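Local coordinates for protein Na-K-Cl cotransporter (Methanosarcina acetivorans, PDB 3G40) that probably carries chloride together with monovalent cations across the membrane, and is represented here by its C-terminal cytoplasmic domain, at residues Glu212-Leu215 with Gln216-Glu220; Phe201-Thr204 with Ala205-Gln209; Met173-Gly176 with Asn177-Ala181; Ala275-Ser278 with Gly279-Ala283. All blocks are in the same frame, centred on the assembly; numbering follows the deposited sequence.

Contact 1: residues Glu212-Leu215 with Gln216-Glu220; sequences ENFL and QSLAE
Glu-212 to Glu-220 form continuous helix, in which the carbonyls of Glu-212, Asn-213, Phe-214 and Leu-215 accept from the backbone N-H groups four residues on; Gln-216 N lies 3.1 Å from Glu-212 O, and Leu-218 N 2.9 Å from Phe-214 O. Asn-213 O takes a second donor. Ser-217 OG bonds to it at 3.1 Å, and Ser-217 N approaches from the opposite face of the carbonyl plane. OG can do this because it stands anti to its own carbonyl carbon (chi1 -65°), turned back to the preceding turn of helix. On the exposed side, Glu-212 and Gln-216 run alongside each other. The carboxylate and amide planes are 64° apart, and OE2 of Glu-212 stays 3.7 Å from NE2 of Gln-216. A water joins the two: it donates to Glu-212 OE2 at 2.6 Å and accepts from Gln-216 NE2 at 2.8 Å. The helix, 205-222, is the connection of a beta-alpha-beta crossover between the parallel strands 195-201 and 228-232. Its inner side is apolar. Leu-215 and Ala-219 pack on Phe-198 and Met-229 of these strands. Leu-218, which also packs on Phe-198, brings CD2 obliquely to the Phe-214 ring, 4.3 Å from CE2. Phe-214 also meets the ring of Trp-169, with the planes about 60° apart.

Contact 2: residues Phe201-Thr204 with Ala205-Gln209; sequences FAPT and AIQAQ
Thr-204 is the N-cap of helix 205-222, and its side chain closes the first turn. Its OG1 accepts from Gln-207 N at 3.2 Å, with a fairly straight N-H...O angle of 158°. With chi1 at 66°, OG1 sits between the backbone N and the carbonyl carbon of Thr-204, which brings it within reach of Gln-207 N. The backbone carbonyl works too: Thr-204 O accepts from Ala-208 N at 2.8 Å, the first bond of the regular helical pattern. The Gln-207 side chain turns back over the loop. Its CG touches Thr-204 OG1 at 3.3 Å. Beyond CG the chain is extended, and it crosses the Pro-203 ring at about a right angle. The amide thus comes to rest against the ring, with OE1 3.1 Å from Pro-203 CD and NE2 3.6 Å from Pro-203 CG. Ala-202 packs against the first turn through its methyl. Its CB is 3.5 Å from Ala-208 CA, a tight fit, and 3.9 Å from Ala-208 CB. The loop follows directly on strand 195-201. Ala-202 still bonds through its backbone to Leu-232 of the parallel neighbour 228-232, and both Ala-202 and Ala-208 pack on Val-231 of that strand.

Contact 3: residues Met173-Gly176 with Asn177-Ala181; sequences MELG and NMDLA
Leu-175 and Met-178 make the apolar part of this contact, where the chain turns into helix 179-192. Met-178 CG lies 3.6 Å from Leu-175 CB and equally close to Leu-175 O. CG is placed between the backbone N and carbonyl carbon of Met-178 (chi1 73°), which swings the thioether back over Leu-175, with SD 4.2 Å from its CB. Met-178 also touches Ile-162 and Arg-165. An alanine in place of Met-178 would probably open a gap beside Leu-175 and strip Ile-162 and Arg-165 of a packing partner. The one hydrogen bond between the segments is of backbone type. Met-178 N donates to Gly-176 O at 2.7 Å in a bent bond (141°), which closes an inverse gamma turn centred on Asn-177. Gly-176 has positive phi. Its O also lies 2.9 Å from Asp-179 OD2, an approach of two acceptors and not a hydrogen bond. The other oxygen, Asp-179 OD1, accepts from Ala-283 N at the start of helix 283-286. Asn-177 binds outward with both ends of its amide: OD1 accepts from Asp-277 N, and ND2 donates to Leu-252 O. The turn therefore lies beyond the ends of strands 247-251 and 271-276, while Leu-175 packs on Leu-284 of helix 283-286.

Contact 4: residues Ala275-Ser278 with Gly279-Ala283; sequences ALDS and GEENA
From Asp-277 to Glu-281 the chain leaves strand 271-276 and doubles round Ser-278 and Gly-279, whose phi values are of opposite sign; a CB on Gly-279 would clash with Ser-278 O. The carboxylate of Glu-281 fills the inside of this bend. Its OE1 accepts from Ser-278 N at 2.7 Å, on the syn side, in a nearly straight bond. Its OE2 accepts from Gly-279 N at 3.0 Å, from above the carboxylate plane. The Glu-281 chain is bent at chi2 (93°), which folds the acid back toward Ser-278 and Gly-279. An alanine here would probably leave Ser-278 N and Gly-279 N without their acceptors and let the bend loosen. Ser-278 OG takes the next donor, Glu-280 N, at 3.0 Å. Asp-277 adds a second acid: its OD1 lies 4.0 Å from Glu-281 OE1, with the carboxylate planes 63° apart. The closeness is probably eased by N-H donors, since Asp-277 OD1 accepts from Leu-180 N and OD2 from Asp-179 N, at the start of helix 179-192. Glu-280 points outward to a salt bridge with Arg-138. The serine bond is that of an ST turn, and the alternating backbone angles around a bound carboxylate resemble an anion-holding nest.

Overall arrangement
All four contacts lie in the second half of the cytoplasmic domain, as structural packing and turns within the fold. Contacts 3 and 4 are closely coupled, their centres about 6 Å apart. Each carries an aspartate whose carboxylate receives backbone N-H at the start of a helix that belongs to the other contact. Contacts 2 and 1 follow one another along helix 205-222, their centres about 14 Å apart. Contact 1 meets contact 3 through packing: Leu-175 CD2 lies 4.2 Å from Leu-218 CD1 and 4.3 Å from Phe-214 CZ. Contact 2 is the outlying one. Its centre is about 26 Å from that of contact 4, and it touches neither contact 3 nor contact 4.

Contact 1: residues Glu212-Leu215 with Gln216-Glu220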
loop_
_atom_site.group_PDB
_atom_site.type_symbol
_atom_site.label_atom_id
_atom_site.label_comp_id
_atom_site.label_asym_id
_atom_site.label_seq_id
_atom_site.Cartn_x
_atom_site.Cartn_y
_atom_site.Cartn_z
ATOM N N GLU A 212 0.738 -0.616 -34.248
ATOM C CA GLU A 212 1.789 0.343 -33.951
ATOM C C GLU A 212 1.366 1.756 -34.346
ATOM O O GLU A 212 1.559 2.698 -33.575
ATOM C CB GLU A 212 3.074 -0.032 -34.701
ATOM C CG GLU A 212 4.250 0.873 -34.392
ATOM C CD GLU A 212 4.815 0.628 -33.000
ATOM O OE1 GLU A 212 4.811 -0.544 -32.556
ATOM O OE2 GLU A 212 5.267 1.600 -32.352
ATOM N N ASN A 213 0.825 1.933 -35.479
ATOM C CA ASN A 213 0.459 3.190 -35.956
ATOM C C ASN A 213 -0.720 3.726 -35.134
ATOM O O ASN A 213 -0.745 4.743 -34.914
ATOM C CB ASN A 213 0.150 3.212 -37.454
ATOM C CG ASN A 213 1.382 2.941 -38.350
ATOM O OD1 ASN A 213 2.442 3.117 -38.064
ATOM N ND2 ASN A 213 1.104 2.582 -39.409
ATOM N N PHE A 214 -1.663 2.888 -34.814
ATOM C CA PHE A 214 -2.795 3.284 -33.987
ATOM C C PHE A 214 -2.338 3.791 -32.620
ATOM O O PHE A 214 -2.767 4.853 -32.184
ATOM C CB PHE A 214 -3.776 2.122 -33.852
ATOM C CG PHE A 214 -4.875 2.373 -32.873
ATOM C CD1 PHE A 214 -6.016 3.069 -33.252
ATOM C CD2 PHE A 214 -4.774 1.912 -31.575
ATOM C CE1 PHE A 214 -7.036 3.311 -32.338
ATOM C CE2 PHE A 214 -5.805 2.153 -30.650
ATOM C CZ PHE A 214 -6.930 2.847 -31.047
ATOM N N LEU A 215 -1.449 3.047 -31.959
ATOM C CA LEU A 215 -0.927 3.453 -30.653
ATOM C C LEU A 215 -0.163 4.779 -30.693
ATOM O O LEU A 215 -0.324 5.625 -29.809
ATOM C CB LEU A 215 -0.046 2.357 -30.048
ATOM C CG LEU A 215 -0.751 1.013 -29.825
ATOM C CD1 LEU A 215 0.161 0.048 -29.070
ATOM C CD2 LEU A 215 -2.075 1.197 -29.100
ATOM N N GLN A 216 0.670 4.965 -31.708
ATOM C CA GLN A 216 1.385 6.235 -31.859
ATOM C C GLN A 216 0.379 7.381 -32.075
ATOM O O GLN A 216 0.564 8.493 -31.574
ATOM C CB GLN A 216 2.391 6.185 -33.012
ATOM C CG GLN A 216 3.590 5.242 -32.790
ATOM C CD GLN A 216 4.640 5.797 -31.837
ATOM O OE1 GLN A 216 4.377 6.725 -31.072
ATOM N NE2 GLN A 216 5.841 5.217 -31.874
ATOM N N SER A 217 -0.677 7.110 -32.832
ATOM C CA SER A 217 -1.683 8.137 -33.108
ATOM C C SER A 217 -2.477 8.505 -31.865
ATOM O O SER A 217 -2.789 9.681 -31.638
ATOM C CB SER A 217 -2.636 7.687 -34.215
ATOM O OG SER A 217 -1.920 7.553 -35.423
ATOM N N LEU A 218 -2.815 7.486 -31.083
ATOM C CA LEU A 218 -3.545 7.673 -29.833
ATOM C C LEU A 218 -2.739 8.551 -28.889
ATOM O O LEU A 218 -3.260 9.519 -28.338
ATOM C CB LEU A 218 -3.825 6.319 -29.186
ATOM C CG LEU A 218 -4.749 6.256 -27.978
ATOM C CD1 LEU A 218 -6.145 6.672 -28.401
ATOM C CD2 LEU A 218 -4.750 4.845 -27.418
ATOM N N ALA A 219 -1.461 8.228 -28.712
ATOM C CA ALA A 219 -0.598 9.030 -27.844
ATOM C C ALA A 219 -0.483 10.462 -28.354
ATOM O O ALA A 219 -0.537 11.420 -27.582
ATOM C CB ALA A 219 0.773 8.411 -27.725
ATOM N N GLU A 220 -0.336 10.599 -29.661
ATOM C CA GLU A 220 -0.186 11.908 -30.265
ATOM C C GLU A 220 -1.456 12.756 -30.131
ATOM O O GLU A 220 -1.378 13.926 -29.772
ATOM C CB GLU A 220 0.250 11.774 -31.724
ATOM C CG GLU A 220 1.036 12.964 -32.237
ATOM C CD GLU A 220 0.142 14.060 -32.767
ATOM O OE1 GLU A 220 -1.048 13.772 -33.021
ATOM O OE2 GLU A 220 0.627 15.201 -32.933
HETATM O O HOH W 1 6.013 3.456 -34.024
#

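Contact 2: residues Phe201-Thr204 with Ala205-Gln209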
loop_
_atom_site.group_PDB
_atom_site.type_symbol
_atom_site.label_atom_id
_atom_site.label_comp_id
_atom_site.label_asym_id
_atom_site.label_seq_id
_atom_site.Cartn_x
_atom_site.Cartn_y
_atom_site.Cartn_z
ATOM N N PHE A 201 -1.603 -6.546 -29.009
ATOM C CA PHE A 201 -1.140 -7.772 -29.669
ATOM C C PHE A 201 -1.736 -7.848 -31.062
ATOM O O PHE A 201 -2.754 -7.211 -31.344
ATOM C CB PHE A 201 -1.554 -8.995 -28.853
ATOM C CG PHE A 201 -2.994 -8.973 -28.452
ATOM C CD1 PHE A 201 -3.942 -9.651 -29.198
ATOM C CD2 PHE A 201 -3.404 -8.247 -27.348
ATOM C CE1 PHE A 201 -5.277 -9.621 -28.834
ATOM C CE2 PHE A 201 -4.736 -8.207 -26.981
ATOM C CZ PHE A 201 -5.674 -8.894 -27.727
ATOM N N ALA A 202 -1.094 -8.622 -31.940
ATOM C CA ALA A 202 -1.525 -8.727 -33.319
ATOM C C ALA A 202 -1.093 -10.082 -33.868
ATOM O O ALA A 202 -0.010 -10.566 -33.530
ATOM C CB ALA A 202 -0.916 -7.606 -34.134
ATOM N N PRO A 203 -1.940 -10.692 -34.714
ATOM C CA PRO A 203 -1.740 -12.013 -35.327
ATOM C C PRO A 203 -0.808 -11.975 -36.533
ATOM O O PRO A 203 -0.128 -12.966 -36.824
ATOM C CB PRO A 203 -3.146 -12.395 -35.816
ATOM C CG PRO A 203 -4.047 -11.271 -35.440
ATOM C CD PRO A 203 -3.203 -10.081 -35.145
ATOM N N THR A 204 -0.793 -10.852 -37.244
ATOM C CA THR A 204 -0.039 -10.759 -38.496
ATOM C C THR A 204 0.821 -9.501 -38.563
ATOM O O THR A 204 0.627 -8.570 -37.786
ATOM C CB THR A 204 -0.981 -10.785 -39.712
ATOM O OG1 THR A 204 -1.801 -9.607 -39.715
ATOM C CG2 THR A 204 -1.869 -12.020 -39.667
ATOM N N ALA A 205 1.771 -9.479 -39.491
ATOM C CA ALA A 205 2.628 -8.313 -39.675
ATOM C C ALA A 205 1.814 -7.090 -40.054
ATOM O O ALA A 205 2.040 -6.005 -39.521
ATOM C CB ALA A 205 3.698 -8.580 -40.733
ATOM N N ILE A 206 0.873 -7.267 -40.980
ATOM C CA ILE A 206 0.002 -6.167 -41.398
ATOM C C ILE A 206 -0.809 -5.601 -40.226
ATOM O O ILE A 206 -0.975 -4.381 -40.095
ATOM C CB ILE A 206 -0.947 -6.593 -42.533
ATOM C CG1 ILE A 206 -0.150 -6.819 -43.825
ATOM C CG2 ILE A 206 -2.023 -5.545 -42.755
ATOM C CD1 ILE A 206 -0.924 -7.533 -44.921
ATOM N N GLN A 207 -1.332 -6.485 -39.386
ATOM C CA GLN A 207 -2.063 -6.032 -38.210
ATOM C C GLN A 207 -1.132 -5.419 -37.173
ATOM O O GLN A 207 -1.496 -4.456 -36.501
ATOM C CB GLN A 207 -2.887 -7.166 -37.589
ATOM C CG GLN A 207 -4.049 -7.616 -38.458
ATOM C CD GLN A 207 -4.980 -8.573 -37.744
ATOM O OE1 GLN A 207 -5.359 -8.347 -36.593
ATOM N NE2 GLN A 207 -5.357 -9.648 -38.426
ATOM N N ALA A 208 0.065 -5.978 -37.034
ATOM C CA ALA A 208 1.017 -5.453 -36.063
ATOM C C ALA A 208 1.408 -4.021 -36.427
ATOM O O ALA A 208 1.455 -3.147 -35.561
ATOM C CB ALA A 208 2.267 -6.364 -35.953
ATOM N N GLN A 209 1.689 -3.786 -37.708
ATOM C CA GLN A 209 2.002 -2.445 -38.192
ATOM C C GLN A 209 0.845 -1.486 -37.926
ATOM O O GLN A 209 1.047 -0.367 -37.465
ATOM C CB GLN A 209 2.304 -2.454 -39.694
ATOM C CG GLN A 209 2.646 -1.074 -40.242
ATOM C CD GLN A 209 3.990 -0.574 -39.738
ATOM O OE1 GLN A 209 5.034 -0.966 -40.250
ATOM N NE2 GLN A 209 3.971 0.304 -38.728
#

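Contact 3: residues Met173-Gly176 with Asn177-Ala181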
loop_
_atom_site.group_PDB
_atom_site.type_symbol
_atom_site.label_atom_id
_atom_site.label_comp_id
_atom_site.label_asym_id
_atom_site.label_seq_id
_atom_site.Cartn_x
_atom_site.Cartn_y
_atom_site.Cartn_z
ATOM N N MET A 173 -13.249 8.743 -33.002
ATOM C CA MET A 173 -13.535 9.199 -31.649
ATOM C C MET A 173 -14.167 8.041 -30.899
ATOM O O MET A 173 -13.945 7.869 -29.702
ATOM C CB MET A 173 -14.475 10.400 -31.658
ATOM C CG MET A 173 -13.879 11.617 -32.319
ATOM S SD MET A 173 -12.421 12.262 -31.473
ATOM C CE MET A 173 -13.170 13.410 -30.313
ATOM N N GLU A 174 -14.948 7.246 -31.627
ATOM C CA GLU A 174 -15.507 6.007 -31.106
ATOM C C GLU A 174 -14.400 4.984 -30.873
ATOM O O GLU A 174 -14.128 4.137 -31.730
ATOM C CB GLU A 174 -16.545 5.440 -32.075
ATOM C CG GLU A 174 -17.871 6.179 -32.071
ATOM C CD GLU A 174 -18.680 5.916 -30.815
ATOM O OE1 GLU A 174 -18.213 5.134 -29.959
ATOM O OE2 GLU A 174 -19.785 6.488 -30.686
ATOM N N LEU A 175 -13.758 5.076 -29.712
ATOM C CA LEU A 175 -12.708 4.136 -29.348
ATOM C C LEU A 175 -13.316 2.807 -28.934
ATOM O O LEU A 175 -12.615 1.808 -28.827
ATOM C CB LEU A 175 -11.860 4.698 -28.210
ATOM C CG LEU A 175 -10.985 5.900 -28.569
ATOM C CD1 LEU A 175 -10.269 6.409 -27.345
ATOM C CD2 LEU A 175 -9.986 5.518 -29.652
ATOM N N GLY A 176 -14.625 2.804 -28.696
ATOM C CA GLY A 176 -15.296 1.625 -28.182
ATOM C C GLY A 176 -14.995 1.486 -26.703
ATOM O O GLY A 176 -14.757 2.480 -26.023
ATOM N N ASN A 177 -14.974 0.255 -26.201
ATOM C CA ASN A 177 -14.838 0.045 -24.760
ATOM C C ASN A 177 -13.413 0.223 -24.236
ATOM O O ASN A 177 -12.794 -0.735 -23.763
ATOM C CB ASN A 177 -15.382 -1.333 -24.370
ATOM C CG ASN A 177 -15.436 -1.534 -22.868
ATOM O OD1 ASN A 177 -15.596 -0.578 -22.107
ATOM N ND2 ASN A 177 -15.305 -2.780 -22.433
ATOM N N MET A 178 -12.890 1.447 -24.309
ATOM C CA MET A 178 -11.556 1.718 -23.784
ATOM C C MET A 178 -11.367 3.167 -23.338
ATOM O O MET A 178 -10.260 3.567 -22.962
ATOM C CB MET A 178 -10.463 1.345 -24.819
ATOM C CG MET A 178 -10.377 2.307 -25.998
ATOM S SD MET A 178 -8.849 2.110 -26.972
ATOM C CE MET A 178 -9.004 0.401 -27.482
ATOM N N ASP A 179 -12.435 3.959 -23.374
ATOM C CA ASP A 179 -12.312 5.364 -22.995
ATOM C C ASP A 179 -11.933 5.543 -21.524
ATOM O O ASP A 179 -11.034 6.333 -21.200
ATOM C CB ASP A 179 -13.600 6.125 -23.295
ATOM C CG ASP A 179 -13.871 6.236 -24.772
ATOM O OD1 ASP A 179 -13.574 7.295 -25.350
ATOM O OD2 ASP A 179 -14.381 5.261 -25.348
ATOM N N LEU A 180 -12.621 4.818 -20.643
ATOM C CA LEU A 180 -12.368 4.913 -19.202
ATOM C C LEU A 180 -10.953 4.395 -18.908
ATOM O O LEU A 180 -10.216 4.987 -18.121
ATOM C CB LEU A 180 -13.408 4.092 -18.418
ATOM C CG LEU A 180 -13.944 4.565 -17.066
ATOM C CD1 LEU A 180 -14.372 3.363 -16.210
ATOM C CD2 LEU A 180 -12.971 5.463 -16.315
ATOM N N ALA A 181 -10.575 3.290 -19.552
ATOM C CA ALA A 181 -9.224 2.740 -19.395
ATOM C C ALA A 181 -8.149 3.785 -19.706
ATOM O O ALA A 181 -7.221 3.988 -18.921
ATOM C CB ALA A 181 -9.036 1.494 -20.286
#

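Contact 4: residues Ala275-Ser278 with Gly279-Ala283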
loop_
_atom_site.group_PDB
_atom_site.type_symbol
_atom_site.label_atom_id
_atom_site.label_comp_id
_atom_site.label_asym_id
_atom_site.label_seq_id
_atom_site.Cartn_x
_atom_site.Cartn_y
_atom_site.Cartn_z
ATOM N N ALA A 275 -11.523 -1.701 -16.609
ATOM C CA ALA A 275 -12.399 -0.565 -16.820
ATOM C C ALA A 275 -13.451 -0.800 -17.906
ATOM O O ALA A 275 -13.115 -1.056 -19.070
ATOM C CB ALA A 275 -11.573 0.671 -17.133
ATOM N N LEU A 276 -14.726 -0.703 -17.518
ATOM C CA LEU A 276 -15.841 -0.817 -18.457
ATOM C C LEU A 276 -16.440 0.564 -18.664
ATOM O O LEU A 276 -16.787 1.245 -17.698
ATOM C CB LEU A 276 -16.903 -1.782 -17.922
ATOM C CG LEU A 276 -18.255 -1.860 -18.633
ATOM C CD1 LEU A 276 -18.126 -2.388 -20.057
ATOM C CD2 LEU A 276 -19.200 -2.736 -17.824
ATOM N N ASP A 277 -16.554 0.974 -19.923
ATOM C CA ASP A 277 -17.112 2.277 -20.274
ATOM C C ASP A 277 -18.615 2.351 -20.006
ATOM O O ASP A 277 -19.312 1.339 -20.037
ATOM C CB ASP A 277 -16.919 2.551 -21.763
ATOM C CG ASP A 277 -15.491 2.875 -22.120
ATOM O OD1 ASP A 277 -14.626 2.910 -21.219
ATOM O OD2 ASP A 277 -15.248 3.105 -23.313
ATOM N N SER A 278 -19.113 3.558 -19.778
ATOM C CA SER A 278 -20.552 3.767 -19.711
ATOM C C SER A 278 -21.062 3.794 -21.139
ATOM O O SER A 278 -22.220 3.475 -21.411
ATOM C CB SER A 278 -20.874 5.098 -19.041
ATOM O OG SER A 278 -20.365 6.179 -19.805
ATOM N N GLY A 279 -20.177 4.179 -22.050
ATOM C CA GLY A 279 -20.545 4.348 -23.444
ATOM C C GLY A 279 -20.721 5.817 -23.777
ATOM O O GLY A 279 -20.842 6.198 -24.941
ATOM N N GLU A 280 -20.731 6.649 -22.740
ATOM C CA GLU A 280 -20.922 8.081 -22.908
ATOM C C GLU A 280 -19.611 8.865 -22.861
ATOM O O GLU A 280 -19.577 10.040 -23.222
ATOM C CB GLU A 280 -21.906 8.607 -21.857
ATOM C CG GLU A 280 -23.274 7.941 -21.943
ATOM C CD GLU A 280 -24.265 8.481 -20.923
ATOM O OE1 GLU A 280 -23.829 9.130 -19.945
ATOM O OE2 GLU A 280 -25.483 8.250 -21.099
ATOM N N GLU A 281 -18.534 8.224 -22.416
ATOM C CA GLU A 281 -17.239 8.898 -22.380
ATOM C C GLU A 281 -16.652 9.042 -23.785
ATOM O O GLU A 281 -16.766 8.141 -24.622
ATOM C CB GLU A 281 -16.241 8.163 -21.477
ATOM C CG GLU A 281 -16.830 7.575 -20.208
ATOM C CD GLU A 281 -17.256 6.126 -20.368
ATOM O OE1 GLU A 281 -17.160 5.368 -19.381
ATOM O OE2 GLU A 281 -17.685 5.740 -21.475
ATOM N N ASN A 282 -16.039 10.194 -24.034
ATOM C CA ASN A 282 -15.242 10.415 -25.229
ATOM C C ASN A 282 -13.867 10.850 -24.760
ATOM O O ASN A 282 -13.613 12.041 -24.568
ATOM C CB ASN A 282 -15.869 11.489 -26.120
ATOM C CG ASN A 282 -15.098 11.692 -27.422
ATOM O OD1 ASN A 282 -13.888 11.450 -27.496
ATOM N ND2 ASN A 282 -15.803 12.144 -28.457
ATOM N N ALA A 283 -12.988 9.875 -24.549
ATOM C CA ALA A 283 -11.695 10.140 -23.935
ATOM C C ALA A 283 -10.882 11.179 -24.701
ATOM O O ALA A 283 -10.338 12.101 -24.100
ATOM C CB ALA A 283 -10.897 8.841 -23.770
#